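Local coordinates for mortality factor 4-like protein 1 (Homo sapiens, PDB 2F5K), which probably reads chromatin marks in gene regulation, its chromo domain binding histone H3 methylated at a lysine of the tail, at residues E25-L30 / V74-D79; P19-Q24 / V52-H57. All coordinates share one frame; numbering follows the deposited sequence.

Interaction 1 of 2, residues E25-L30 / V74-D79; sequences EGERVL and VLKYVD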
loop_
_atom_site.group_PDB
_atom_site.type_symbol
_atom_site.label_atom_id
_atom_site.label_comp_id
_atom_site.label_asym_id
_atom_site.label_seq_id
_atom_site.Cartn_x
_atom_site.Cartn_y
_atom_site.Cartn_z
ATOM N N GLU A 25 6.926 2.902 11.564
ATOM C CA GLU A 25 7.880 1.903 11.119
ATOM C C GLU A 25 7.481 0.592 11.748
ATOM O O GLU A 25 7.244 0.521 12.950
ATOM C CB GLU A 25 9.298 2.278 11.530
ATOM C CG GLU A 25 9.752 3.585 10.909
ATOM C CD GLU A 25 11.217 3.915 11.172
ATOM O OE1 GLU A 25 11.885 3.186 11.958
ATOM O OE2 GLU A 25 11.689 4.916 10.573
ATOM N N GLY A 26 7.383 -0.434 10.920
ATOM C CA GLY A 26 6.988 -1.741 11.396
ATOM C C GLY A 26 5.526 -2.047 11.115
ATOM O O GLY A 26 5.161 -3.202 10.982
ATOM N N GLU A 27 4.703 -1.012 10.980
ATOM C CA GLU A 27 3.262 -1.214 10.820
ATOM C C GLU A 27 2.881 -2.045 9.610
ATOM O O GLU A 27 3.238 -1.715 8.491
ATOM C CB GLU A 27 2.504 0.115 10.782
ATOM C CG GLU A 27 1.001 -0.053 10.822
ATOM C CD GLU A 27 0.294 1.275 10.882
ATOM O OE1 GLU A 27 0.975 2.300 10.976
ATOM O OE2 GLU A 27 -0.936 1.298 10.843
ATOM N N ARG A 28 2.160 -3.132 9.848
ATOM C CA ARG A 28 1.621 -3.901 8.767
ATOM C C ARG A 28 0.560 -3.000 8.118
ATOM O O ARG A 28 -0.237 -2.380 8.822
ATOM C CB ARG A 28 1.007 -5.187 9.300
ATOM C CG ARG A 28 0.222 -5.983 8.299
ATOM C CD ARG A 28 -0.282 -7.295 8.901
ATOM N NE ARG A 28 -0.598 -8.332 7.927
ATOM C CZ ARG A 28 -1.202 -9.474 8.246
ATOM N NH1 ARG A 28 -1.534 -9.696 9.511
ATOM N NH2 ARG A 28 -1.477 -10.399 7.319
ATOM N N VAL A 29 0.542 -2.953 6.787
ATOM C CA VAL A 29 -0.310 -2.014 6.062
ATOM C C VAL A 29 -0.819 -2.554 4.747
ATOM O O VAL A 29 -0.452 -3.627 4.286
ATOM C CB VAL A 29 0.479 -0.678 5.781
ATOM C CG1 VAL A 29 -0.120 0.099 4.638
ATOM C CG2 VAL A 29 0.612 0.200 7.048
ATOM N N LEU A 30 -1.701 -1.807 4.128
ATOM C CA LEU A 30 -2.149 -2.210 2.816
ATOM C C LEU A 30 -1.652 -1.110 1.959
ATOM O O LEU A 30 -1.829 0.059 2.279
ATOM C CB LEU A 30 -3.655 -2.317 2.736
ATOM C CG LEU A 30 -4.263 -3.439 3.581
ATOM C CD1 LEU A 30 -5.794 -3.298 3.558
ATOM C CD2 LEU A 30 -3.860 -4.755 2.998
ATOM N N VAL A 74 -1.061 4.559 1.049
ATOM C CA VAL A 74 -1.030 3.637 2.155
ATOM C C VAL A 74 -2.355 3.628 2.919
ATOM O O VAL A 74 -2.899 4.677 3.228
ATOM C CB VAL A 74 0.111 3.978 3.097
ATOM C CG1 VAL A 74 0.236 2.928 4.173
ATOM C CG2 VAL A 74 1.419 4.092 2.297
ATOM N N LEU A 75 -2.877 2.445 3.203
ATOM C CA LEU A 75 -4.134 2.341 3.944
ATOM C C LEU A 75 -3.897 1.471 5.150
ATOM O O LEU A 75 -3.053 0.553 5.133
ATOM C CB LEU A 75 -5.248 1.732 3.102
ATOM C CG LEU A 75 -5.855 2.556 1.953
ATOM C CD1 LEU A 75 -6.839 1.731 1.173
ATOM C CD2 LEU A 75 -6.561 3.738 2.587
ATOM N N LYS A 76 -4.635 1.796 6.202
ATOM C CA LYS A 76 -4.615 1.077 7.450
ATOM C C LYS A 76 -5.077 -0.367 7.233
ATOM O O LYS A 76 -5.939 -0.633 6.403
ATOM C CB LYS A 76 -5.532 1.802 8.419
ATOM C CG LYS A 76 -4.885 2.112 9.728
ATOM C CD LYS A 76 -3.865 3.219 9.622
ATOM C CE LYS A 76 -3.080 3.342 10.905
ATOM N NZ LYS A 76 -1.953 4.273 10.706
ATOM N N TYR A 77 -4.479 -1.301 7.964
ATOM C CA TYR A 77 -4.821 -2.707 7.812
ATOM C C TYR A 77 -6.039 -3.007 8.679
ATOM O O TYR A 77 -5.895 -3.476 9.789
ATOM C CB TYR A 77 -3.628 -3.598 8.224
ATOM C CG TYR A 77 -3.730 -5.034 7.713
ATOM C CD1 TYR A 77 -3.173 -5.400 6.501
ATOM C CD2 TYR A 77 -4.398 -6.009 8.450
ATOM C CE1 TYR A 77 -3.270 -6.704 6.039
ATOM C CE2 TYR A 77 -4.504 -7.321 8.000
ATOM C CZ TYR A 77 -3.952 -7.655 6.798
ATOM O OH TYR A 77 -4.082 -8.948 6.336
ATOM N N VAL A 78 -7.227 -2.730 8.156
ATOM C CA VAL A 78 -8.471 -2.926 8.878
ATOM C C VAL A 78 -9.556 -3.484 7.987
ATOM O O VAL A 78 -9.454 -3.433 6.733
ATOM C CB VAL A 78 -8.986 -1.596 9.531
ATOM C CG1 VAL A 78 -8.085 -1.154 10.654
ATOM C CG2 VAL A 78 -9.121 -0.512 8.513
ATOM N N ASP A 79 -10.610 -4.013 8.634
ATOM C CA ASP A 79 -11.717 -4.646 7.898
ATOM C C ASP A 79 -12.223 -3.854 6.692
ATOM O O ASP A 79 -12.403 -4.411 5.619
ATOM C CB ASP A 79 -12.896 -5.035 8.819
ATOM C CG ASP A 79 -12.603 -6.302 9.642
ATOM O OD1 ASP A 79 -11.704 -7.082 9.233
ATOM O OD2 ASP A 79 -13.202 -6.595 10.713
HETATM O O HOH W 1 -2.196 -0.548 9.426
#

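Interaction 2 of 2, residues P19-Q24 / V52-H57; sequences PKPKFQ and VKYFIH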
loop_
_atom_site.group_PDB
_atom_site.type_symbol
_atom_site.label_atom_id
_atom_site.label_comp_id
_atom_site.label_asym_id
_atom_site.label_seq_id
_atom_site.Cartn_x
_atom_site.Cartn_y
_atom_site.Cartn_z
ATOM N N PRO A 19 4.109 17.457 10.789
ATOM C CA PRO A 19 3.868 16.786 12.073
ATOM C C PRO A 19 2.906 15.583 12.079
ATOM O O PRO A 19 1.810 15.622 11.517
ATOM C CB PRO A 19 3.348 17.927 12.941
ATOM C CG PRO A 19 4.146 19.124 12.437
ATOM C CD PRO A 19 4.481 18.871 10.976
ATOM N N LYS A 20 3.363 14.519 12.736
ATOM C CA LYS A 20 2.619 13.273 12.923
ATOM C C LYS A 20 1.988 12.685 11.669
ATOM O O LYS A 20 0.968 13.169 11.199
ATOM C CB LYS A 20 1.565 13.445 14.013
ATOM C CG LYS A 20 2.138 13.437 15.415
ATOM C CD LYS A 20 1.260 14.217 16.382
ATOM C CE LYS A 20 1.973 14.446 17.710
ATOM N NZ LYS A 20 1.776 15.837 18.192
ATOM N N PRO A 21 2.608 11.645 11.120
ATOM C CA PRO A 21 2.059 10.924 9.973
ATOM C C PRO A 21 1.166 9.753 10.392
ATOM O O PRO A 21 1.170 9.330 11.545
ATOM C CB PRO A 21 3.315 10.408 9.291
ATOM C CG PRO A 21 4.186 10.029 10.460
ATOM C CD PRO A 21 3.908 11.084 11.529
ATOM N N LYS A 22 0.417 9.245 9.423
ATOM C CA LYS A 22 -0.553 8.182 9.619
ATOM C C LYS A 22 0.071 6.872 10.060
ATOM O O LYS A 22 -0.484 6.163 10.892
ATOM C CB LYS A 22 -1.299 7.941 8.308
ATOM C CG LYS A 22 -2.677 8.545 8.216
ATOM C CD LYS A 22 -3.607 7.667 7.393
ATOM C CE LYS A 22 -4.680 8.466 6.696
ATOM N NZ LYS A 22 -5.392 7.670 5.650
ATOM N N PHE A 23 1.232 6.549 9.509
ATOM C CA PHE A 23 1.813 5.232 9.751
ATOM C C PHE A 23 3.141 5.218 10.497
ATOM O O PHE A 23 3.802 6.245 10.616
ATOM C CB PHE A 23 1.903 4.483 8.434
ATOM C CG PHE A 23 0.596 4.425 7.706
ATOM C CD1 PHE A 23 0.188 5.481 6.905
ATOM C CD2 PHE A 23 -0.248 3.331 7.858
ATOM C CE1 PHE A 23 -1.030 5.430 6.246
ATOM C CE2 PHE A 23 -1.460 3.267 7.192
ATOM C CZ PHE A 23 -1.858 4.316 6.397
ATOM N N GLN A 24 3.504 4.049 11.005
ATOM C CA GLN A 24 4.723 3.876 11.783
ATOM C C GLN A 24 5.646 2.809 11.219
ATOM O O GLN A 24 5.215 1.911 10.509
ATOM C CB GLN A 24 4.380 3.478 13.214
ATOM C CG GLN A 24 3.596 4.502 13.966
ATOM C CD GLN A 24 3.232 4.011 15.330
ATOM O OE1 GLN A 24 3.597 2.893 15.700
ATOM N NE2 GLN A 24 2.508 4.838 16.095
ATOM N N VAL A 52 4.754 13.762 3.738
ATOM C CA VAL A 52 5.290 12.574 4.390
ATOM C C VAL A 52 5.337 11.404 3.421
ATOM O O VAL A 52 4.364 11.125 2.727
ATOM C CB VAL A 52 4.448 12.197 5.609
ATOM C CG1 VAL A 52 5.139 11.118 6.417
ATOM C CG2 VAL A 52 4.188 13.423 6.474
ATOM N N LYS A 53 6.480 10.726 3.366
ATOM C CA LYS A 53 6.660 9.607 2.453
ATOM C C LYS A 53 6.899 8.316 3.214
ATOM O O LYS A 53 7.241 8.324 4.389
ATOM C CB LYS A 53 7.838 9.872 1.521
ATOM C CG LYS A 53 7.779 11.214 0.793
ATOM C CD LYS A 53 8.645 11.205 -0.472
ATOM C CE LYS A 53 8.366 12.398 -1.377
ATOM N NZ LYS A 53 8.874 12.161 -2.759
ATOM N N TYR A 54 6.713 7.193 2.543
ATOM C CA TYR A 54 6.951 5.920 3.200
ATOM C C TYR A 54 7.721 4.972 2.324
ATOM O O TYR A 54 7.415 4.803 1.144
ATOM C CB TYR A 54 5.642 5.250 3.597
ATOM C CG TYR A 54 4.854 6.018 4.614
ATOM C CD1 TYR A 54 3.819 6.851 4.223
ATOM C CD2 TYR A 54 5.147 5.917 5.962
ATOM C CE1 TYR A 54 3.086 7.545 5.135
ATOM C CE2 TYR A 54 4.422 6.611 6.891
ATOM C CZ TYR A 54 3.387 7.425 6.475
ATOM O OH TYR A 54 2.659 8.132 7.402
ATOM N N PHE A 55 8.730 4.348 2.901
ATOM C CA PHE A 55 9.456 3.342 2.158
ATOM C C PHE A 55 8.771 2.022 2.478
ATOM O O PHE A 55 8.555 1.689 3.648
ATOM C CB PHE A 55 10.941 3.343 2.535
ATOM C CG PHE A 55 11.762 2.365 1.748
ATOM C CD1 PHE A 55 11.910 2.507 0.381
ATOM C CD2 PHE A 55 12.373 1.289 2.380
ATOM C CE1 PHE A 55 12.675 1.583 -0.361
ATOM C CE2 PHE A 55 13.133 0.354 1.661
ATOM C CZ PHE A 55 13.285 0.497 0.287
ATOM N N ILE A 56 8.400 1.264 1.451
ATOM C CA ILE A 56 7.679 0.040 1.746
ATOM C C ILE A 56 8.181 -1.272 1.142
ATOM O O ILE A 56 8.661 -1.347 -0.001
ATOM C CB ILE A 56 6.164 0.191 1.456
ATOM C CG1 ILE A 56 5.797 -0.475 0.153
ATOM C CG2 ILE A 56 5.685 1.661 1.495
ATOM C CD1 ILE A 56 4.501 -1.158 0.236
ATOM N N HIS A 57 8.031 -2.321 1.922
ATOM C CA HIS A 57 8.327 -3.640 1.425
ATOM C C HIS A 57 7.005 -4.359 1.273
ATOM O O HIS A 57 6.239 -4.480 2.227
ATOM C CB HIS A 57 9.248 -4.415 2.375
ATOM C CG HIS A 57 9.218 -5.890 2.147
ATOM N ND1 HIS A 57 8.668 -6.771 3.052
ATOM C CD2 HIS A 57 9.633 -6.640 1.097
ATOM C CE1 HIS A 57 8.754 -8.000 2.574
ATOM N NE2 HIS A 57 9.339 -7.949 1.390
#

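Interaction 1 of 2, residues E25-L30 / V74-D79
The first and last strands of the chromo domain's beta barrel meet here, just before the chain turns into the C-terminal helix 79-98. Strands 28-30 and 74-76 are antiparallel but strongly splayed, at 117°, and they share one hydrogen-bonded pair. Leu30 N gives its hydrogen to Leu75 O (2.9 Å), and Leu75 N returns a bond to Leu30 O (2.8 Å), nearly along the C=O axis. Beyond this pair the strands part, and a water takes over: it donates to Arg28 O and to Glu27 OE2 and accepts from Tyr77 N at 2.8 Å. Glu27, with CG anti to the backbone N (chi1 -172°) and its chain extended, brings OE2 within 3.1 Å of Lys76 NZ in a salt bridge, the lysine chain bending at chi2 to cross it. Arg28 is equally extended, so its aliphatic part runs over one face of Tyr77, with CD 4.0 Å from the ring centroid and almost on the ring normal. Its guanidinium then lies flat over the hydroxyl end of the ring, the planes 21° apart, while Glu39 balances its charge through a salt bridge to NE. Leu30 CD2 reaches Tyr77 CD1 at 3.6 Å; the branched leucine suits this buried place beside the ring. Glu27 OE2 thus serves both ammonium and water, and its carboxylate would probably favour protonated Lys76.

Interaction 2 of 2, residues P19-Q24 / V52-H57
Tyr54 and Phe23 both hold CG anti to the carbonyl carbon (chi1 -64° and -53°), which sends the tyrosine ring out from barrel strand 51-58 and the phenylalanine ring in to meet it. The contact closes the N-terminal segment of the chromo domain over this strand. The two rings form a T-shaped pair, the edge of Phe23 pointing at the face of Tyr54, with centroids 5.5 Å apart and planes perpendicular. Phe23 also lays its CB against Tyr54 CE2 at 3.6 Å, so the first carbon of the side chain packs on the same ring. A tyrosine suits this place because its ring can fill the buried interior while its hydroxyl reaches the incoming chain. Phe23 N donates to Tyr54 OH at 3.0 Å in a fairly straight bond (165°), and Glu71 OE1 is hydrogen-bonded both to that hydroxyl and to Lys22 N. The side chain of Phe23 is wholly apolar, as befits its buried position. Pro21, with no N-H of its own to satisfy, turns its ring toward the strand beside Val52. Its CB rests 3.5 Å from Val52 CG1, the methyl that stands anti to the backbone N of Val52.

The two contacts lie with their centres about 10 Å apart and both reach the same five-stranded antiparallel sheet. Along the chain their segments alternate: 19-24 runs straight into 25-30, then come 52-57 and 74-79. Interaction 1 joins strand 28-32 to the outermost strand 74-76, whereas interaction 2 sets the preceding loop against strand 51-58. Phe23 bridges them, touching Val29 and Val74 and making a cation-pi contact with Lys76, and Gln24 N bonds Glu27 OE1. The N-terminal segment therefore links strand 51-58 with the neighbouring pair 28-32 and 74-76, across the intervening strand 37-48, consistent with a segment lying across the barrel of this histone-binding domain.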